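Local coordinates for protein yersinopine synthase (PDB 6C4L) that catalyses the NADPH-dependent reductive condensation of pyruvate with an amino-acid intermediate, the last step in making the metallophore yersinopine, at residues D159-S164 with L215-G220. Residues are numbered along the deposited sequence; the frame is centred on the assembly and turned at random.
Sequences DVEVIS and LANQWG
The side-chain amide of Gln-218 docks on the backbone of 159-164 with both of its ends. Its OE1 accepts from Val-162 N at 2.7 Å, while its NE2 donates to Val-160 O at 2.9 Å, lying in the carbonyl plane and nearly straight (N-H...O 162°). A bend at chi2 (-100°) brings the amide back to the strand edge, where it serves the backbone groups on either side of Glu-161. Beside it, Asn-217 ND2 reaches Glu-161 OE2 at 2.8 Å, coming from above the carboxylate plane, with amide and carboxylate turned 64° apart. Both groups have second partners: Ser-224 OG bonds the same OE2, and Asn-221 OD1 the same ND2. Asn-217 OD1 turns back to Trp-219 N in an Asx turn, within the type I turn from Asn-217 to Gly-220.

The regular antiparallel pairing is short: Ser-164 N to Ala-216 O (3.0 Å) and Ala-216 N to Ser-164 O (3.2 Å) close one hydrogen-bonded pair. Next along, Val-162 O receives a CA-H...O contact from Asn-217 CA at 3.0 Å and just a weak bond from Gln-218 N. Farther out, the six-membered ring of Trp-219 leans on Glu-161, CZ3 lying 3.9 Å from CG, and turns an edge to Asp-159 O; Gln-218 CG lies over one face, toward the rim. Ile-163 CG1 packs against Asn-217 CB on the side covered by helix 225-235, whereas Val-162 faces helix 144-154.

In this mixed sheet of the Rossmann-type NADP(+)-binding domain, away from the annotated sites, the Gln-218 amide thus replaces fading strand pairing as the chain turns off at 217-220, while Asn-217 ties the turn to the Glu-161 carboxylate.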
loop_
_atom_site.group_PDB
_atom_site.type_symbol
_atom_site.label_atom_id
_atom_site.label_comp_id
_atom_site.label_asym_id
_atom_site.label_seq_id
_atom_site.Cartn_x
_atom_site.Cartn_y
_atom_site.Cartn_z
ATOM N N ASP A 159 -9.866 -46.618 -18.244
ATOM C CA ASP A 159 -9.006 -47.164 -17.203
ATOM C C ASP A 159 -7.915 -46.200 -16.770
ATOM O O ASP A 159 -7.373 -46.358 -15.674
ATOM C CB ASP A 159 -8.312 -48.458 -17.672
ATOM C CG ASP A 159 -9.191 -49.665 -17.572
ATOM O OD1 ASP A 159 -10.132 -49.647 -16.743
ATOM O OD2 ASP A 159 -8.909 -50.651 -18.306
ATOM N N VAL A 160 -7.523 -45.256 -17.627
ATOM C CA VAL A 160 -6.353 -44.433 -17.323
ATOM C C VAL A 160 -6.633 -43.536 -16.119
ATOM O O VAL A 160 -7.731 -42.985 -15.972
ATOM C CB VAL A 160 -5.941 -43.603 -18.552
ATOM C CG1 VAL A 160 -4.859 -42.560 -18.150
ATOM C CG2 VAL A 160 -5.458 -44.541 -19.648
ATOM N N GLU A 161 -5.634 -43.392 -15.246
ATOM C CA GLU A 161 -5.747 -42.528 -14.072
ATOM C C GLU A 161 -5.468 -41.080 -14.471
ATOM O O GLU A 161 -4.424 -40.780 -15.058
ATOM C CB GLU A 161 -4.767 -42.978 -12.976
ATOM C CG GLU A 161 -4.766 -42.116 -11.675
ATOM C CD GLU A 161 -4.102 -42.879 -10.522
ATOM O OE1 GLU A 161 -3.547 -43.961 -10.804
ATOM O OE2 GLU A 161 -4.129 -42.425 -9.357
ATOM N N VAL A 162 -6.402 -40.191 -14.158
ATOM C CA VAL A 162 -6.265 -38.754 -14.431
ATOM C C VAL A 162 -5.987 -38.067 -13.107
ATOM O O VAL A 162 -6.809 -38.147 -12.189
ATOM C CB VAL A 162 -7.528 -38.192 -15.087
ATOM C CG1 VAL A 162 -7.432 -36.673 -15.264
ATOM C CG2 VAL A 162 -7.752 -38.895 -16.436
ATOM N N ILE A 163 -4.853 -37.379 -13.011
ATOM C CA ILE A 163 -4.507 -36.637 -11.804
ATOM C C ILE A 163 -4.393 -35.146 -12.135
ATOM O O ILE A 163 -3.643 -34.746 -13.037
ATOM C CB ILE A 163 -3.220 -37.178 -11.166
ATOM C CG1 ILE A 163 -3.470 -38.598 -10.660
ATOM C CG2 ILE A 163 -2.789 -36.307 -9.971
ATOM C CD1 ILE A 163 -2.231 -39.316 -10.343
ATOM N N SER A 164 -5.153 -34.333 -11.415
ATOM C CA SER A 164 -5.021 -32.876 -11.445
ATOM C C SER A 164 -4.167 -32.385 -10.289
ATOM O O SER A 164 -4.404 -32.765 -9.137
ATOM C CB SER A 164 -6.380 -32.184 -11.347
ATOM O OG SER A 164 -7.016 -32.130 -12.602
ATOM N N LEU A 215 -3.908 -32.313 -4.898
ATOM C CA LEU A 215 -4.037 -33.202 -6.043
ATOM C C LEU A 215 -5.169 -34.183 -5.809
ATOM O O LEU A 215 -5.611 -34.404 -4.682
ATOM C CB LEU A 215 -2.731 -33.934 -6.342
ATOM C CG LEU A 215 -2.291 -35.105 -5.446
ATOM C CD1 LEU A 215 -1.042 -35.713 -6.045
ATOM C CD2 LEU A 215 -2.017 -34.669 -3.987
ATOM N N ALA A 216 -5.638 -34.770 -6.907
ATOM C CA ALA A 216 -6.687 -35.776 -6.842
ATOM C C ALA A 216 -6.675 -36.571 -8.136
ATOM O O ALA A 216 -6.229 -36.075 -9.167
ATOM C CB ALA A 216 -8.058 -35.135 -6.634
ATOM N N ASN A 217 -7.165 -37.812 -8.071
ATOM C CA ASN A 217 -7.565 -38.510 -9.276
ATOM C C ASN A 217 -9.084 -38.557 -9.334
ATOM O O ASN A 217 -9.788 -38.052 -8.450
ATOM C CB ASN A 217 -6.913 -39.897 -9.364
ATOM C CG ASN A 217 -7.340 -40.862 -8.265
ATOM O OD1 ASN A 217 -8.483 -40.888 -7.809
ATOM N ND2 ASN A 217 -6.399 -41.702 -7.873
ATOM N N GLN A 218 -9.587 -39.070 -10.445
ATOM C CA GLN A 218 -11.016 -39.009 -10.676
ATOM C C GLN A 218 -11.821 -39.863 -9.707
ATOM O O GLN A 218 -13.046 -39.720 -9.673
ATOM C CB GLN A 218 -11.339 -39.442 -12.104
ATOM C CG GLN A 218 -11.054 -40.918 -12.418
ATOM C CD GLN A 218 -9.753 -41.141 -13.164
ATOM O OE1 GLN A 218 -8.685 -40.696 -12.732
ATOM N NE2 GLN A 218 -9.829 -41.884 -14.281
ATOM N N TRP A 219 -11.192 -40.765 -8.956
ATOM C CA TRP A 219 -11.948 -41.653 -8.084
ATOM C C TRP A 219 -11.915 -41.202 -6.633
ATOM O O TRP A 219 -12.464 -41.885 -5.767
ATOM C CB TRP A 219 -11.415 -43.096 -8.181
ATOM C CG TRP A 219 -11.370 -43.642 -9.596
ATOM C CD1 TRP A 219 -12.426 -43.915 -10.401
ATOM C CD2 TRP A 219 -10.194 -43.949 -10.359
ATOM N NE1 TRP A 219 -11.991 -44.377 -11.625
ATOM C CE2 TRP A 219 -10.622 -44.402 -11.622
ATOM C CE3 TRP A 219 -8.820 -43.884 -10.094
ATOM C CZ2 TRP A 219 -9.730 -44.795 -12.616
ATOM C CZ3 TRP A 219 -7.932 -44.277 -11.076
ATOM C CH2 TRP A 219 -8.387 -44.731 -12.321
ATOM N N GLY A 220 -11.274 -40.080 -6.343
ATOM C CA GLY A 220 -11.124 -39.671 -4.970
ATOM C C GLY A 220 -10.278 -40.620 -4.156
ATOM O O GLY A 220 -10.372 -40.624 -2.926
#